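Local coordinates for protein CDP-4-keto-6-deoxy-D-glucose-3-dehydrase (Yersinia pseudotuberculosis, PDB 3BB8) that probably acts as a pyridoxal-phosphate-dependent 3-dehydrase on CDP-4-keto-6-deoxy-D-glucose, a sugar intermediate of lipopolysaccharide biosynthesis, at residues Thr115-Phe120 against Pro134-Val139; Ala378-Arg383 against Gly396-Thr401. The protein carries 1 engineered substitution. All coordinates share one frame; numbering follows the deposited sequence.

Interaction 1 of 2, residues Thr115-Phe120 against Pro134-Val139. With PLP (pyridoxal-5'-phosphate), chain C.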
# COMPACT_ATOMS: atom_id res chain seq x y z
N THR A 115 -18.18 16.00 -3.33
CA THR A 115 -16.85 16.41 -2.88
C THR A 115 -16.51 17.73 -3.55
O THR A 115 -17.35 18.32 -4.23
CB THR A 115 -15.80 15.31 -3.24
OG1 THR A 115 -14.54 15.63 -2.64
CG2 THR A 115 -15.62 15.21 -4.75
N VAL A 116 -15.29 18.22 -3.37
CA VAL A 116 -14.89 19.48 -4.01
C VAL A 116 -13.73 19.22 -4.96
O VAL A 116 -13.01 18.23 -4.82
CB VAL A 116 -14.48 20.55 -2.97
CG1 VAL A 116 -15.66 20.83 -2.04
CG2 VAL A 116 -13.27 20.09 -2.17
N ALA A 117 -13.57 20.10 -5.96
CA ALA A 117 -12.50 19.95 -6.94
C ALA A 117 -11.20 20.62 -6.51
O ALA A 117 -10.13 20.39 -7.09
CB ALA A 117 -12.96 20.50 -8.28
N ALA A 118 -11.27 21.46 -5.48
CA ALA A 118 -10.07 22.12 -4.99
C ALA A 118 -9.47 21.27 -3.88
O ALA A 118 -9.62 21.57 -2.70
CB ALA A 118 -10.40 23.52 -4.46
N GLY A 119 -8.79 20.19 -4.24
CA GLY A 119 -8.20 19.34 -3.23
C GLY A 119 -7.08 18.44 -3.69
O GLY A 119 -6.35 18.74 -4.65
N PHE A 120 -6.93 17.32 -3.01
CA PHE A 120 -5.88 16.36 -3.34
C PHE A 120 -6.50 15.21 -4.13
O PHE A 120 -7.60 14.75 -3.80
CB PHE A 120 -5.22 15.84 -2.07
CG PHE A 120 -3.95 15.10 -2.33
CD1 PHE A 120 -2.80 15.79 -2.71
CD2 PHE A 120 -3.91 13.71 -2.30
CE1 PHE A 120 -1.64 15.11 -3.06
CE2 PHE A 120 -2.76 13.02 -2.65
CZ PHE A 120 -1.62 13.73 -3.03
N PRO A 134 -18.20 11.22 -8.98
CA PRO A 134 -17.91 12.38 -8.13
C PRO A 134 -18.80 13.56 -8.54
O PRO A 134 -19.02 13.79 -9.73
CB PRO A 134 -16.43 12.67 -8.42
CG PRO A 134 -15.91 11.36 -8.92
CD PRO A 134 -17.03 10.87 -9.80
N VAL A 135 -19.31 14.27 -7.55
CA VAL A 135 -20.15 15.44 -7.78
C VAL A 135 -19.49 16.61 -7.03
O VAL A 135 -19.41 16.59 -5.81
CB VAL A 135 -21.58 15.22 -7.23
CG1 VAL A 135 -22.42 16.47 -7.45
CG2 VAL A 135 -22.22 14.04 -7.94
N PHE A 136 -19.02 17.61 -7.77
CA PHE A 136 -18.33 18.75 -7.16
C PHE A 136 -19.14 20.03 -6.94
O PHE A 136 -20.06 20.34 -7.70
CB PHE A 136 -17.10 19.15 -7.99
CG PHE A 136 -16.19 18.00 -8.35
CD1 PHE A 136 -16.41 17.27 -9.51
CD2 PHE A 136 -15.09 17.69 -7.55
CE1 PHE A 136 -15.54 16.24 -9.88
CE2 PHE A 136 -14.22 16.67 -7.91
CZ PHE A 136 -14.44 15.94 -9.08
N VAL A 137 -18.77 20.76 -5.89
CA VAL A 137 -19.35 22.07 -5.57
C VAL A 137 -18.16 22.96 -5.20
O VAL A 137 -17.15 22.47 -4.69
CB VAL A 137 -20.35 22.03 -4.39
CG1 VAL A 137 -21.57 21.24 -4.78
CG2 VAL A 137 -19.68 21.46 -3.15
N ASP A 138 -18.28 24.25 -5.46
CA ASP A 138 -17.19 25.19 -5.20
C ASP A 138 -16.77 25.34 -3.74
O ASP A 138 -17.51 24.99 -2.82
CB ASP A 138 -17.56 26.56 -5.78
CG ASP A 138 -16.34 27.43 -6.04
OD1 ASP A 138 -15.32 26.91 -6.54
OD2 ASP A 138 -16.42 28.64 -5.76
N VAL A 139 -15.56 25.84 -3.54
CA VAL A 139 -15.03 26.07 -2.19
C VAL A 139 -15.08 27.57 -1.88
O VAL A 139 -15.54 28.37 -2.70
CB VAL A 139 -13.57 25.60 -2.07
CG1 VAL A 139 -13.48 24.10 -2.31
CG2 VAL A 139 -12.71 26.35 -3.07
N1 PLP C . -5.46 13.78 1.10
C2 PLP C . -4.82 14.96 1.40
C2A PLP C . -5.67 16.21 1.55
C3 PLP C . -3.40 14.98 1.57
O3 PLP C . -2.73 16.12 1.86
C4 PLP C . -2.63 13.74 1.42
C4A PLP C . -1.08 13.81 1.65
C5 PLP C . -3.36 12.55 1.10
C6 PLP C . -4.80 12.61 0.94
C5A PLP C . -2.79 11.18 0.90
O4P PLP C . -1.73 10.89 1.70
P PLP C . -0.40 10.13 1.23
O1P PLP C . 0.25 9.62 2.51
O2P PLP C . 0.53 11.28 0.51
O3P PLP C . -0.75 9.01 0.24

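Interaction 2 of 2, residues Ala378-Arg383 against Gly396-Thr401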
# COMPACT_ATOMS: atom_id res chain seq x y z
N ALA A 378 -3.90 19.77 -6.59
CA ALA A 378 -4.46 19.80 -7.94
C ALA A 378 -5.11 21.11 -8.41
O ALA A 378 -5.43 21.24 -9.60
CB ALA A 378 -5.46 18.64 -8.09
N GLY A 379 -5.30 22.06 -7.51
CA GLY A 379 -5.92 23.32 -7.90
C GLY A 379 -7.38 23.07 -8.25
O GLY A 379 -8.28 23.36 -7.46
N ASN A 380 -7.62 22.57 -9.45
CA ASN A 380 -8.97 22.24 -9.89
C ASN A 380 -8.88 20.87 -10.56
O ASN A 380 -8.44 20.76 -11.71
CB ASN A 380 -9.51 23.27 -10.88
CG ASN A 380 -10.93 22.96 -11.32
OD1 ASN A 380 -11.62 23.82 -11.88
ND2 ASN A 380 -11.38 21.73 -11.08
N LEU A 381 -9.30 19.84 -9.83
CA LEU A 381 -9.26 18.48 -10.32
C LEU A 381 -9.85 18.29 -11.71
O LEU A 381 -9.27 17.60 -12.54
CB LEU A 381 -9.93 17.53 -9.32
CG LEU A 381 -9.07 17.22 -8.09
CD1 LEU A 381 -9.91 16.62 -6.99
CD2 LEU A 381 -7.93 16.30 -8.49
N THR A 382 -11.00 18.91 -11.97
CA THR A 382 -11.63 18.77 -13.28
C THR A 382 -10.78 19.27 -14.43
O THR A 382 -11.05 18.95 -15.58
CB THR A 382 -13.00 19.48 -13.34
OG1 THR A 382 -12.82 20.88 -13.11
CG2 THR A 382 -13.94 18.91 -12.31
N ARG A 383 -9.75 20.07 -14.13
CA ARG A 383 -8.86 20.58 -15.17
C ARG A 383 -7.54 19.82 -15.24
O ARG A 383 -6.63 20.21 -15.98
CB ARG A 383 -8.56 22.07 -14.95
CG ARG A 383 -9.78 22.98 -15.03
CD ARG A 383 -9.38 24.44 -14.86
NE ARG A 383 -10.56 25.30 -14.94
CZ ARG A 383 -11.16 25.65 -16.07
NH1 ARG A 383 -10.69 25.22 -17.23
NH2 ARG A 383 -12.24 26.42 -16.03
N GLY A 396 -23.39 24.06 -10.08
CA GLY A 396 -23.03 25.46 -9.92
C GLY A 396 -21.72 25.72 -10.63
O GLY A 396 -21.37 24.99 -11.55
N GLU A 397 -20.99 26.74 -10.21
CA GLU A 397 -19.70 27.04 -10.84
C GLU A 397 -18.54 26.76 -9.89
O GLU A 397 -18.72 26.63 -8.68
CB GLU A 397 -19.65 28.51 -11.29
CG GLU A 397 -20.61 29.44 -10.58
CD GLU A 397 -22.05 29.25 -11.03
OE1 GLU A 397 -22.30 29.30 -12.26
OE2 GLU A 397 -22.93 29.04 -10.16
N LEU A 398 -17.34 26.65 -10.46
CA LEU A 398 -16.14 26.40 -9.67
C LEU A 398 -15.24 27.64 -9.72
O LEU A 398 -14.02 27.54 -9.84
CB LEU A 398 -15.40 25.17 -10.22
CG LEU A 398 -16.17 23.84 -10.19
CD1 LEU A 398 -15.32 22.75 -10.81
CD2 LEU A 398 -16.54 23.47 -8.76
N THR A 399 -15.87 28.81 -9.61
CA THR A 399 -15.17 30.10 -9.64
C THR A 399 -14.01 30.21 -8.65
O THR A 399 -12.88 30.51 -9.04
CB THR A 399 -16.16 31.26 -9.38
OG1 THR A 399 -17.15 31.29 -10.42
CG2 THR A 399 -15.44 32.61 -9.33
N ASN A 400 -14.29 29.95 -7.37
CA ASN A 400 -13.24 30.03 -6.36
C ASN A 400 -12.17 28.98 -6.56
O ASN A 400 -10.98 29.23 -6.29
CB ASN A 400 -13.85 29.92 -4.96
CG ASN A 400 -14.57 31.19 -4.55
OD1 ASN A 400 -15.22 31.25 -3.50
ND2 ASN A 400 -14.44 32.23 -5.37
N THR A 401 -12.58 27.80 -7.04
CA THR A 401 -11.65 26.70 -7.29
C THR A 401 -10.67 27.13 -8.37
O THR A 401 -9.47 26.92 -8.23
CB THR A 401 -12.39 25.43 -7.79
OG1 THR A 401 -13.34 25.02 -6.81
CG2 THR A 401 -11.40 24.31 -8.03

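Interaction 1 of 2, residues Thr115-Phe120 against Pro134-Val139
Thr115 and Phe136 form a parallel beta bridge, with Thr115 bonded through its backbone to the residues on either side of Phe136. Thr115 N donates to Val135 O over 2.8 Å with an N-H...O angle of 165°. The return bond, Val137 N to Thr115 O, is longer at 3.3 Å and more bent (141°). Thr115 O also lies 3.1 Å from Phe136 CA in a CA-H...O contact, which brings a second hydrogen to the same carbonyl. Thr115 OG1, anti to its backbone N (chi1 -173°), is hydrogen-bonded to Met163 O on the adjoining strand 159-165.

The aromatic contacts centre on the Phe136 ring. Its CD2 edge meets the backbone of Val116, with the carbonyl carbon C at 3.3 Å and CA in the ring plane. Ala117 CB lies 3.6 Å from the same Phe136 CD2, while Thr115 CG2 approaches obliquely as the two side chains run in the same direction.

Here strands 112-115 and 133-140 are neighbours in the large central sheet of the aspartate aminotransferase fold. Helix 121-129 connects them in a beta-alpha-beta crossover, and packs on Thr115 and Pro134.

Farther along, the packing is aliphatic. Val139 CG1 reaches Val116 CB at 3.7 Å, the two side chains crossing at about a right angle, and touches Ala118 CB at 3.8 Å. Ala118 itself centres an inverse gamma turn.

The aromatic ring of Phe120 sets one face against the cofactor, with PLP C4 offset toward the rim and Phe120 CD2 3.5 Å from PLP C6. Trp247 of the second subunit meets that phenyl ring nearly perpendicularly, and Phe377 packs edge-to-face with it.

Interaction 2 of 2, residues Ala378-Arg383 against Gly396-Thr401
Thr401 presses its methyl group against Gly379 and Asn380, and it can be traced outward from CB, which points toward the 378-383 loop. One branch, CG2, stands anti to the backbone N and makes the contact. It lies 3.3 Å from Gly379 O, a close van der Waals approach, and 3.6 Å from Asn380 CB. Asn380 CG is equally near this methyl, and the two side chains cross at about a right angle. The other branch, OG1, is hydrogen-bonded to Asp138 OD1 on strand 133-140. Asp138 OD2 accepts from Asn400 N, so a single carboxylate serves two groups of the first helical turn; its negative charge there is probably favourable for the helix dipole.

The contact thus places the beginning of helix 399-407 against a loop that contains the 3-10 segment 381-383. This short segment is closed by Arg383 N bonding to Asn380 O at 2.8 Å. Leu398 holds the N-cap position, and its isobutyl side chain leans on the loop. With CD1 extended, anti to CA (chi2 178°), Leu398 CD1 meets Thr382 OG1 tip to tip at 3.9 Å and touches the end of the Asn380 side chain. Arg383 NE forms a salt bridge with Asp402, also of this helix, and Arg383 NH1 bonds to Ser271 of the second subunit.

In the fold
The two interactions follow one another along the chain, the first closing before the second opens, yet their centres lie only about 7 Å apart. They share a boundary: the turn 115-120 pairs with the 378-383 loop through Ala117 O and Leu381 N at 2.9 Å, a probable hydrogen bond, while segment 134-139 meets the start of helix 399-407 through Asp138. Strand 393-394, between the two segments of interaction 2, adds itself in parallel to strand 133-140. Late and early parts of the chain thus come together on the same side of the chain's centre, where strand 393-394 joins the large sheet, beside the turn that delivers Phe120 to the cofactor.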